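Local coordinates for protein beta-galactosidase (Streptococcus pneumoniae, PDB 4CU9) that is a carbohydrate-binding module of a large beta-galactosidase and probably helps it bind glycans, at residues D33-L38 with R47-W52; K83-A88 with A175-T180; D93-L98 with K141-G146. All blocks are in the same frame, centred on the assembly; numbering follows the deposited sequence.

Contact 1: D33-L38 with R47-W52; sequences DRVDYL and RRWTNW. With CA (calcium ion), chain C.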
loop_
_atom_site.group_PDB
_atom_site.type_symbol
_atom_site.label_atom_id
_atom_site.label_comp_id
_atom_site.label_asym_id
_atom_site.label_seq_id
_atom_site.Cartn_x
_atom_site.Cartn_y
_atom_site.Cartn_z
ATOM N N ASP A 33 6.157 4.126 12.817
ATOM C CA ASP A 33 5.387 3.821 11.599
ATOM C C ASP A 33 5.400 2.318 11.382
ATOM O O ASP A 33 6.416 1.663 11.625
ATOM C CB ASP A 33 5.982 4.512 10.376
ATOM C CG ASP A 33 6.094 6.016 10.530
ATOM O OD1 ASP A 33 5.307 6.632 11.287
ATOM O OD2 ASP A 33 6.926 6.572 9.803
ATOM N N ARG A 34 4.275 1.766 10.953
ATOM C CA ARG A 34 4.141 0.328 10.749
ATOM C C ARG A 34 3.214 0.086 9.569
ATOM O O ARG A 34 2.162 0.723 9.452
ATOM C CB ARG A 34 3.524 -0.369 11.981
ATOM C CG ARG A 34 4.298 -0.261 13.293
ATOM C CD ARG A 34 5.662 -0.949 13.221
ATOM N NE ARG A 34 6.417 -0.822 14.497
ATOM C CZ ARG A 34 7.347 0.096 14.777
ATOM N NH1 ARG A 34 7.739 1.028 13.885
ATOM N NH2 ARG A 34 7.933 0.064 15.974
ATOM N N VAL A 35 3.589 -0.849 8.707
ATOM C CA VAL A 35 2.756 -1.170 7.550
ATOM C C VAL A 35 1.450 -1.849 8.000
ATOM O O VAL A 35 0.419 -1.744 7.355
ATOM C CB VAL A 35 3.496 -2.051 6.549
ATOM C CG1 VAL A 35 3.621 -3.491 7.062
ATOM C CG2 VAL A 35 2.804 -2.031 5.217
ATOM N N ASP A 36 1.493 -2.539 9.126
ATOM C CA ASP A 36 0.305 -3.194 9.638
ATOM C C ASP A 36 -0.769 -2.196 10.043
ATOM O O ASP A 36 -1.903 -2.579 10.184
ATOM C CB ASP A 36 0.682 -4.117 10.805
ATOM C CG ASP A 36 1.357 -5.420 10.314
ATOM O OD1 ASP A 36 0.783 -6.127 9.448
ATOM O OD2 ASP A 36 2.459 -5.770 10.799
ATOM N N TYR A 37 -0.432 -0.915 10.205
ATOM C CA TYR A 37 -1.441 0.094 10.478
ATOM C C TYR A 37 -2.306 0.412 9.257
ATOM O O TYR A 37 -3.352 1.045 9.412
ATOM C CB TYR A 37 -0.818 1.394 10.994
ATOM C CG TYR A 37 -0.122 1.287 12.328
ATOM C CD1 TYR A 37 -0.537 0.370 13.271
ATOM C CD2 TYR A 37 0.953 2.112 12.648
ATOM C CE1 TYR A 37 0.095 0.248 14.506
ATOM C CE2 TYR A 37 1.576 2.022 13.901
ATOM C CZ TYR A 37 1.138 1.081 14.819
ATOM O OH TYR A 37 1.734 0.913 16.075
ATOM N N LEU A 38 -1.899 -0.058 8.071
ATOM C CA LEU A 38 -2.662 0.149 6.849
ATOM C C LEU A 38 -4.024 -0.545 6.814
ATOM O O LEU A 38 -4.944 -0.036 6.172
ATOM C CB LEU A 38 -1.918 -0.347 5.625
ATOM C CG LEU A 38 -0.753 0.483 5.094
ATOM C CD1 LEU A 38 -0.226 -0.184 3.840
ATOM C CD2 LEU A 38 -1.190 1.886 4.767
ATOM N N ARG A 47 -1.124 6.429 14.120
ATOM C CA ARG A 47 -0.839 5.074 13.677
ATOM C C ARG A 47 -0.818 5.061 12.156
ATOM O O ARG A 47 -1.830 4.817 11.505
ATOM C CB ARG A 47 -1.882 4.107 14.201
ATOM C CG ARG A 47 -1.876 3.934 15.718
ATOM C CD ARG A 47 -3.103 3.176 16.198
ATOM N NE ARG A 47 -3.237 1.828 15.595
ATOM C CZ ARG A 47 -2.723 0.706 16.116
ATOM N NH1 ARG A 47 -2.020 0.740 17.243
ATOM N NH2 ARG A 47 -2.919 -0.467 15.515
ATOM N N ARG A 48 0.339 5.333 11.582
ATOM C CA ARG A 48 0.436 5.417 10.128
ATOM C C ARG A 48 1.573 4.557 9.588
ATOM O O ARG A 48 2.488 4.176 10.317
ATOM C CB ARG A 48 0.624 6.862 9.707
ATOM C CG ARG A 48 1.873 7.469 10.304
ATOM C CD ARG A 48 1.754 8.945 10.459
ATOM N NE ARG A 48 3.002 9.470 11.016
ATOM C CZ ARG A 48 3.117 10.102 12.183
ATOM N NH1 ARG A 48 2.075 10.339 12.951
ATOM N NH2 ARG A 48 4.302 10.525 12.567
ATOM N N TRP A 49 1.444 4.196 8.325
ATOM C CA TRP A 49 2.538 3.685 7.555
ATOM C C TRP A 49 3.168 4.863 6.825
ATOM O O TRP A 49 2.487 5.729 6.291
ATOM C CB TRP A 49 2.057 2.640 6.542
ATOM C CG TRP A 49 3.112 2.346 5.537
ATOM C CD1 TRP A 49 4.156 1.492 5.681
ATOM C CD2 TRP A 49 3.259 2.955 4.277
ATOM N NE1 TRP A 49 4.935 1.504 4.552
ATOM C CE2 TRP A 49 4.407 2.403 3.675
ATOM C CE3 TRP A 49 2.503 3.896 3.559
ATOM C CZ2 TRP A 49 4.832 2.776 2.413
ATOM C CZ3 TRP A 49 2.923 4.261 2.317
ATOM C CH2 TRP A 49 4.089 3.717 1.753
ATOM N N THR A 50 4.487 4.830 6.735
ATOM C CA THR A 50 5.206 5.792 5.975
ATOM C C THR A 50 6.474 5.121 5.457
ATOM O O THR A 50 6.920 4.094 6.008
ATOM C CB THR A 50 5.587 6.844 7.033
ATOM O OG1 THR A 50 4.581 7.867 7.189
ATOM C CG2 THR A 50 6.914 7.275 6.978
ATOM N N ASN A 51 7.047 5.680 4.404
ATOM C CA ASN A 51 8.410 5.249 3.953
ATOM C C ASN A 51 9.382 6.391 4.098
ATOM O O ASN A 51 10.359 6.484 3.363
ATOM C CB ASN A 51 8.387 4.789 2.499
ATOM C CG ASN A 51 8.197 5.946 1.540
ATOM O OD1 ASN A 51 7.456 6.898 1.838
ATOM N ND2 ASN A 51 8.864 5.881 0.384
ATOM N N TRP A 52 9.110 7.266 5.068
ATOM C CA TRP A 52 9.967 8.411 5.358
ATOM C C TRP A 52 11.409 7.927 5.643
ATOM O O TRP A 52 11.654 6.896 6.292
ATOM C CB TRP A 52 9.462 9.199 6.594
ATOM C CG TRP A 52 10.271 10.464 6.835
ATOM C CD1 TRP A 52 10.092 11.659 6.233
ATOM C CD2 TRP A 52 11.399 10.610 7.702
ATOM N NE1 TRP A 52 11.044 12.561 6.652
ATOM C CE2 TRP A 52 11.859 11.937 7.569
ATOM C CE3 TRP A 52 12.072 9.743 8.577
ATOM C CZ2 TRP A 52 12.956 12.422 8.278
ATOM C CZ3 TRP A 52 13.170 10.221 9.277
ATOM C CH2 TRP A 52 13.604 11.555 9.123
HETATM CA CA CA C . -5.129 2.243 10.075
HETATM O O HOH W 1 6.288 9.493 10.160
HETATM O O HOH W 2 -4.058 3.489 11.703
#

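Contact 2: K83-A88 with A175-T180; sequences KLHFFA and AMIEMT. With CA (calcium ion), chain C.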
loop_
_atom_site.group_PDB
_atom_site.type_symbol
_atom_site.label_atom_id
_atom_site.label_comp_id
_atom_site.label_asym_id
_atom_site.label_seq_id
_atom_site.Cartn_x
_atom_site.Cartn_y
_atom_site.Cartn_z
ATOM N N LYS A 83 -10.493 2.165 -0.673
ATOM C CA LYS A 83 -10.440 3.364 0.154
ATOM C C LYS A 83 -9.005 3.671 0.495
ATOM O O LYS A 83 -8.207 2.756 0.770
ATOM C CB LYS A 83 -11.200 3.187 1.451
ATOM C CG LYS A 83 -12.694 3.140 1.205
ATOM C CD LYS A 83 -13.427 2.684 2.434
ATOM C CE LYS A 83 -14.902 2.495 2.153
ATOM N NZ LYS A 83 -15.622 3.782 2.295
ATOM N N LEU A 84 -8.708 4.955 0.503
ATOM C CA LEU A 84 -7.381 5.460 0.768
ATOM C C LEU A 84 -7.455 6.572 1.789
ATOM O O LEU A 84 -8.240 7.519 1.594
ATOM C CB LEU A 84 -6.821 6.030 -0.539
ATOM C CG LEU A 84 -6.525 5.056 -1.666
ATOM C CD1 LEU A 84 -6.197 5.768 -2.961
ATOM C CD2 LEU A 84 -5.316 4.271 -1.256
ATOM N N HIS A 85 -6.679 6.487 2.869
ATOM C CA HIS A 85 -6.600 7.583 3.853
ATOM C C HIS A 85 -5.138 8.000 3.994
ATOM O O HIS A 85 -4.333 7.252 4.578
ATOM C CB HIS A 85 -7.109 7.102 5.205
ATOM C CG HIS A 85 -7.438 8.192 6.178
ATOM N ND1 HIS A 85 -7.099 9.511 5.990
ATOM C CD2 HIS A 85 -8.107 8.145 7.358
ATOM C CE1 HIS A 85 -7.547 10.236 7.007
ATOM N NE2 HIS A 85 -8.173 9.431 7.845
ATOM N N PHE A 86 -4.792 9.160 3.470
ATOM C CA PHE A 86 -3.435 9.662 3.519
ATOM C C PHE A 86 -3.218 10.569 4.706
ATOM O O PHE A 86 -4.169 11.173 5.233
ATOM C CB PHE A 86 -3.092 10.403 2.222
ATOM C CG PHE A 86 -3.063 9.504 1.024
ATOM C CD1 PHE A 86 -2.003 8.641 0.832
ATOM C CD2 PHE A 86 -4.062 9.540 0.074
ATOM C CE1 PHE A 86 -1.958 7.802 -0.251
ATOM C CE2 PHE A 86 -4.012 8.734 -1.019
ATOM C CZ PHE A 86 -2.951 7.879 -1.194
ATOM N N PHE A 87 -1.943 10.709 5.077
ATOM C CA PHE A 87 -1.539 11.545 6.186
ATOM C C PHE A 87 -0.477 12.487 5.674
ATOM O O PHE A 87 0.173 12.190 4.681
ATOM C CB PHE A 87 -0.935 10.688 7.288
ATOM C CG PHE A 87 -0.254 11.467 8.394
ATOM C CD1 PHE A 87 -0.987 11.976 9.444
ATOM C CD2 PHE A 87 1.126 11.625 8.410
ATOM C CE1 PHE A 87 -0.370 12.664 10.477
ATOM C CE2 PHE A 87 1.756 12.275 9.452
ATOM C CZ PHE A 87 1.005 12.807 10.485
ATOM N N ALA A 88 -0.332 13.630 6.337
ATOM C CA ALA A 88 0.780 14.536 6.027
ATOM C C ALA A 88 1.322 15.175 7.276
ATOM O O ALA A 88 0.590 15.421 8.221
ATOM C CB ALA A 88 0.318 15.607 5.055
ATOM N N ALA A 175 2.687 8.947 3.252
ATOM C CA ALA A 175 2.117 8.508 4.510
ATOM C C ALA A 175 0.644 8.134 4.385
ATOM O O ALA A 175 -0.131 8.814 3.679
ATOM C CB ALA A 175 2.299 9.579 5.585
ATOM N N MET A 176 0.272 7.021 5.007
ATOM C CA MET A 176 -1.091 6.527 4.963
ATOM C C MET A 176 -1.550 5.995 6.278
ATOM O O MET A 176 -0.785 5.339 7.023
ATOM C CB MET A 176 -1.298 5.392 3.924
ATOM C CG MET A 176 -0.877 5.691 2.519
ATOM S SD MET A 176 -1.335 4.404 1.322
ATOM C CE MET A 176 -3.082 4.586 1.222
ATOM N N ILE A 177 -2.834 6.229 6.532
ATOM C CA ILE A 177 -3.474 5.752 7.747
ATOM C C ILE A 177 -4.289 4.488 7.513
ATOM O O ILE A 177 -4.460 3.698 8.423
ATOM C CB ILE A 177 -4.349 6.882 8.331
ATOM C CG1 ILE A 177 -3.437 7.970 8.886
ATOM C CG2 ILE A 177 -5.296 6.388 9.414
ATOM C CD1 ILE A 177 -4.140 9.315 8.996
ATOM N N GLU A 178 -4.845 4.346 6.314
ATOM C CA GLU A 178 -5.615 3.171 5.982
ATOM C C GLU A 178 -5.642 2.942 4.482
ATOM O O GLU A 178 -5.645 3.878 3.687
ATOM C CB GLU A 178 -7.042 3.252 6.558
ATOM C CG GLU A 178 -7.790 1.922 6.590
ATOM C CD GLU A 178 -7.387 0.988 7.716
ATOM O OE1 GLU A 178 -6.556 1.365 8.594
ATOM O OE2 GLU A 178 -7.925 -0.141 7.754
ATOM N N MET A 179 -5.651 1.666 4.117
ATOM C CA MET A 179 -5.804 1.265 2.723
ATOM C C MET A 179 -6.697 0.042 2.749
ATOM O O MET A 179 -6.381 -0.917 3.449
ATOM C CB MET A 179 -4.448 0.920 2.131
ATOM C CG MET A 179 -4.491 0.276 0.776
ATOM S SD MET A 179 -2.888 -0.201 0.156
ATOM C CE MET A 179 -1.949 1.298 0.090
ATOM N N THR A 180 -7.770 0.064 1.969
ATOM C CA THR A 180 -8.755 -1.018 1.941
ATOM C C THR A 180 -9.155 -1.318 0.498
ATOM O O THR A 180 -9.240 -0.391 -0.357
ATOM C CB THR A 180 -10.025 -0.603 2.723
ATOM O OG1 THR A 180 -9.664 0.037 3.945
ATOM C CG2 THR A 180 -10.856 -1.790 3.064
HETATM CA CA CA C . -5.129 2.243 10.075
HETATM O O HOH W 3 -7.043 1.065 -1.307
HETATM O O HOH W 2 -4.058 3.489 11.703
#

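Contact 3: D93-L98 with K141-G146; sequences DAPSKL and KDIAAG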
loop_
_atom_site.group_PDB
_atom_site.type_symbol
_atom_site.label_atom_id
_atom_site.label_comp_id
_atom_site.label_asym_id
_atom_site.label_seq_id
_atom_site.Cartn_x
_atom_site.Cartn_y
_atom_site.Cartn_z
ATOM N N ASP A 93 3.418 13.064 2.939
ATOM C CA ASP A 93 2.185 13.524 2.355
ATOM C C ASP A 93 1.534 12.410 1.558
ATOM O O ASP A 93 2.123 11.318 1.383
ATOM C CB ASP A 93 2.449 14.730 1.442
ATOM C CG ASP A 93 1.201 15.622 1.189
ATOM O OD1 ASP A 93 0.067 15.299 1.572
ATOM O OD2 ASP A 93 1.390 16.683 0.605
ATOM N N ALA A 94 0.336 12.719 1.061
ATOM C CA ALA A 94 -0.260 11.997 -0.052
ATOM C C ALA A 94 0.739 12.036 -1.221
ATOM O O ALA A 94 1.606 12.902 -1.277
ATOM C CB ALA A 94 -1.584 12.636 -0.481
ATOM N N PRO A 95 0.614 11.091 -2.169
ATOM C CA PRO A 95 1.554 11.053 -3.264
ATOM C C PRO A 95 1.145 12.008 -4.392
ATOM O O PRO A 95 -0.012 12.453 -4.435
ATOM C CB PRO A 95 1.437 9.610 -3.766
ATOM C CG PRO A 95 0.021 9.196 -3.406
ATOM C CD PRO A 95 -0.271 9.911 -2.140
ATOM N N SER A 96 2.097 12.300 -5.280
ATOM C CA SER A 96 1.868 13.141 -6.463
ATOM C C SER A 96 1.280 12.323 -7.567
ATOM O O SER A 96 0.581 12.830 -8.418
ATOM C CB SER A 96 3.210 13.749 -6.932
ATOM O OG SER A 96 4.237 12.759 -6.981
ATOM N N LYS A 97 1.560 11.022 -7.568
ATOM C CA LYS A 97 1.086 10.079 -8.603
ATOM C C LYS A 97 0.702 8.782 -7.908
ATOM O O LYS A 97 1.354 8.398 -6.925
ATOM C CB LYS A 97 2.192 9.791 -9.578
ATOM C CG LYS A 97 1.819 8.890 -10.728
ATOM C CD LYS A 97 3.062 8.302 -11.395
ATOM C CE LYS A 97 2.697 7.145 -12.307
ATOM N NZ LYS A 97 1.547 7.580 -13.199
ATOM N N LEU A 98 -0.324 8.119 -8.424
ATOM C CA LEU A 98 -1.022 6.998 -7.755
ATOM C C LEU A 98 -1.466 6.056 -8.878
ATOM O O LEU A 98 -2.269 6.457 -9.737
ATOM C CB LEU A 98 -2.256 7.594 -6.990
ATOM C CG LEU A 98 -3.168 6.735 -6.142
ATOM C CD1 LEU A 98 -2.457 6.143 -4.927
ATOM C CD2 LEU A 98 -4.389 7.478 -5.654
ATOM N N LYS A 141 -12.532 12.187 -4.856
ATOM C CA LYS A 141 -12.000 13.487 -4.534
ATOM C C LYS A 141 -10.511 13.570 -4.827
ATOM O O LYS A 141 -9.905 12.589 -5.276
ATOM C CB LYS A 141 -12.330 13.844 -3.103
ATOM C CG LYS A 141 -11.755 12.923 -2.060
ATOM C CD LYS A 141 -12.347 13.248 -0.698
ATOM C CE LYS A 141 -13.732 12.689 -0.551
ATOM N NZ LYS A 141 -14.163 12.713 0.874
ATOM N N ASP A 142 -9.950 14.749 -4.598
ATOM C CA ASP A 142 -8.537 14.993 -4.881
ATOM C C ASP A 142 -7.658 14.096 -4.016
ATOM O O ASP A 142 -8.003 13.780 -2.902
ATOM C CB ASP A 142 -8.154 16.441 -4.564
ATOM C CG ASP A 142 -8.706 17.424 -5.578
ATOM O OD1 ASP A 142 -9.194 16.994 -6.638
ATOM O OD2 ASP A 142 -8.649 18.637 -5.287
ATOM N N ILE A 143 -6.514 13.714 -4.558
ATOM C CA ILE A 143 -5.562 12.894 -3.823
ATOM C C ILE A 143 -4.777 13.812 -2.906
ATOM O O ILE A 143 -3.837 14.503 -3.351
ATOM C CB ILE A 143 -4.645 12.120 -4.768
ATOM C CG1 ILE A 143 -5.482 11.328 -5.808
ATOM C CG2 ILE A 143 -3.760 11.172 -3.963
ATOM C CD1 ILE A 143 -6.461 10.329 -5.209
ATOM N N ALA A 144 -5.213 13.841 -1.652
ATOM C CA ALA A 144 -4.686 14.677 -0.609
ATOM C C ALA A 144 -4.888 14.018 0.760
ATOM O O ALA A 144 -5.701 13.094 0.911
ATOM C CB ALA A 144 -5.377 16.035 -0.655
ATOM N N ALA A 145 -4.156 14.504 1.743
ATOM C CA ALA A 145 -4.239 14.035 3.102
ATOM C C ALA A 145 -5.484 14.671 3.745
ATOM O O ALA A 145 -5.830 15.805 3.444
ATOM C CB ALA A 145 -2.993 14.429 3.864
ATOM N N GLY A 146 -6.151 13.949 4.613
ATOM C CA GLY A 146 -7.328 14.493 5.287
ATOM C C GLY A 146 -8.440 13.489 5.260
ATOM O O GLY A 146 -8.437 12.563 6.033
HETATM O O HOH W 4 -2.268 16.632 1.165
HETATM O O HOH W 5 -1.678 14.372 -5.100
#

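Contact 1: D33-L38 with R47-W52
Asp33 meets Arg48, its CA 3.2 Å from Arg48 O in a CA-H...O contact. Asp33 OD1 lies 3.7 Å from Arg48 NE, a long salt bridge. The oxygen stands well out of the guanidinium plane, so only the charges attract. Water 1 bridges the pair by hydrogen bonds: it donates to Asp33 OD2 and accepts from Arg48 NH2. Asp33 OD2 also takes a hydrogen bond from Asn25, and Arg48 NH1 donates to Glu45 O. The backbones join where Arg34 N donates to Arg48 O at 3.1 Å. Val35 opens a 3-10 turn, and its CB packs 3.7 Å from Trp49 CD1. Trp49 NE1 is hydrogen-bonded to Thr24 OG1. The turn belongs to the calcium-binding loop and packs on strand 49-50, a short strand in the sheet of a galactose-binding-like domain. Tyr37 O binds the calcium ion at 2.2 Å. Water 2, another ligand, donates to Arg47 O, which makes Arg47 a second-shell residue. Arg47 CB sits over the centre of the Tyr37 ring, 3.8 Å from the centroid, as a CH-pi contact. Arg34 CB lies on the opposite face, offset toward the rim. The Arg47 guanidinium lays one face over Tyr37 CE1, the two planes 50° apart. Arg47 NH2 also forms a salt bridge with the calcium ligand Asp40. Leu38 CD2 packs 3.8 Å from Trp49 CB.

Contact 2: K83-A88 with A175-T180
Strands 83-86 and 178-180 run antiparallel, their directions 170° apart, and a classic beta bulge sets Ile177 and Glu178 both opposite His85. His85 O takes two N-H groups, a 2.7 Å bond from Ile177 N and a weak one from Glu178 N. Beyond the bulge, Phe87 N donates to Ala175 O at 3.0 Å. At the other end, water 3 donates to both Lys83 O and Thr180 O. On the face with Leu84 and Phe86, Met176 lies alongside the Phe86 ring. Its CG touches Phe86 CD1 at 3.6 Å, and its sulfur makes an oblique Met-aromatic contact. The Met176 chain bends at chi3 (71°), which turns CE to Leu84 CD2, a tight 3.4 Å. Ile177 lies beside His85 and points the same way. Ile177 CD1 stands over the centre of the imidazole, 4.1 Å from its centroid, and also meets Phe87 CB. Ile177 O and Glu178 OE1 bind the calcium ion at 2.3 and 2.2 Å, with Tyr37, Asp40 and Asp42 as further protein ligands. Glu178 OE2 accepts from Gly41 N. The bulge thus presents a carbonyl and a carboxylate from consecutive residues to one metal, and the calcium ion probably offsets the charge of the buried Glu178 carboxylate.

Contact 3: D93-L98 with K141-G146
Leu98 CG anti to the backbone N (chi1 -177°) and Ile143 CG1 beside its own backbone N (chi1 -52°) bring the two side chains together obliquely, with Leu98 CD2 3.6 Å from Ile143 CD1. The other branch of Ile143, CG2, faces the proline ring, 4.1 Å from Pro95 CD. Ala94 points its CB at the facing backbone and touches Ala144 CA at 3.7 Å. No direct hydrogen bond joins the two segments. Two waters bridge them instead. Water 5 donates to Pro95 O at 2.6 Å and to Ile143 O at 2.8 Å. Water 4 donates to Asp93 OD1 and accepts from Ala145 N at 2.9 Å. Asp93 OD1 also accepts from Ala94 N, which meets it from above the carboxylate plane. The other oxygen, OD2, forms a salt bridge with Lys168. This is apolar packing of strand 97-103 and the turn before it against loop 141-146, with one water between backbone oxygens and one between a carboxylate and a backbone N-H. Ala94, Pro95 and Ile143 rest on Phe86 of strand 73-86. Leu98 reaches Trp163 and Met165 of strand 160-166, while Ile143 also touches Ile149 at the start of strand 149-158.

From the N terminus, contact 1 comes first. It closes the short loop between 33-38 and 47-52, which carries further calcium ligands. It is complete before contact 2 opens at 83-88. Contact 2 closes a long excursion of the chain, ending at 175-180. Contact 3 opens and closes within that excursion, joining 93-98 to the loop before strand 149-158. Contacts 1 and 2 share the calcium ion and water 2. Strand 49-50 pairs with strand 173-182, bringing Trp49 N to Met176 O. On the other flank, Asp93 O meets Ala175 N. Contacts 1 and 3 do not touch; contact 2 lies against both.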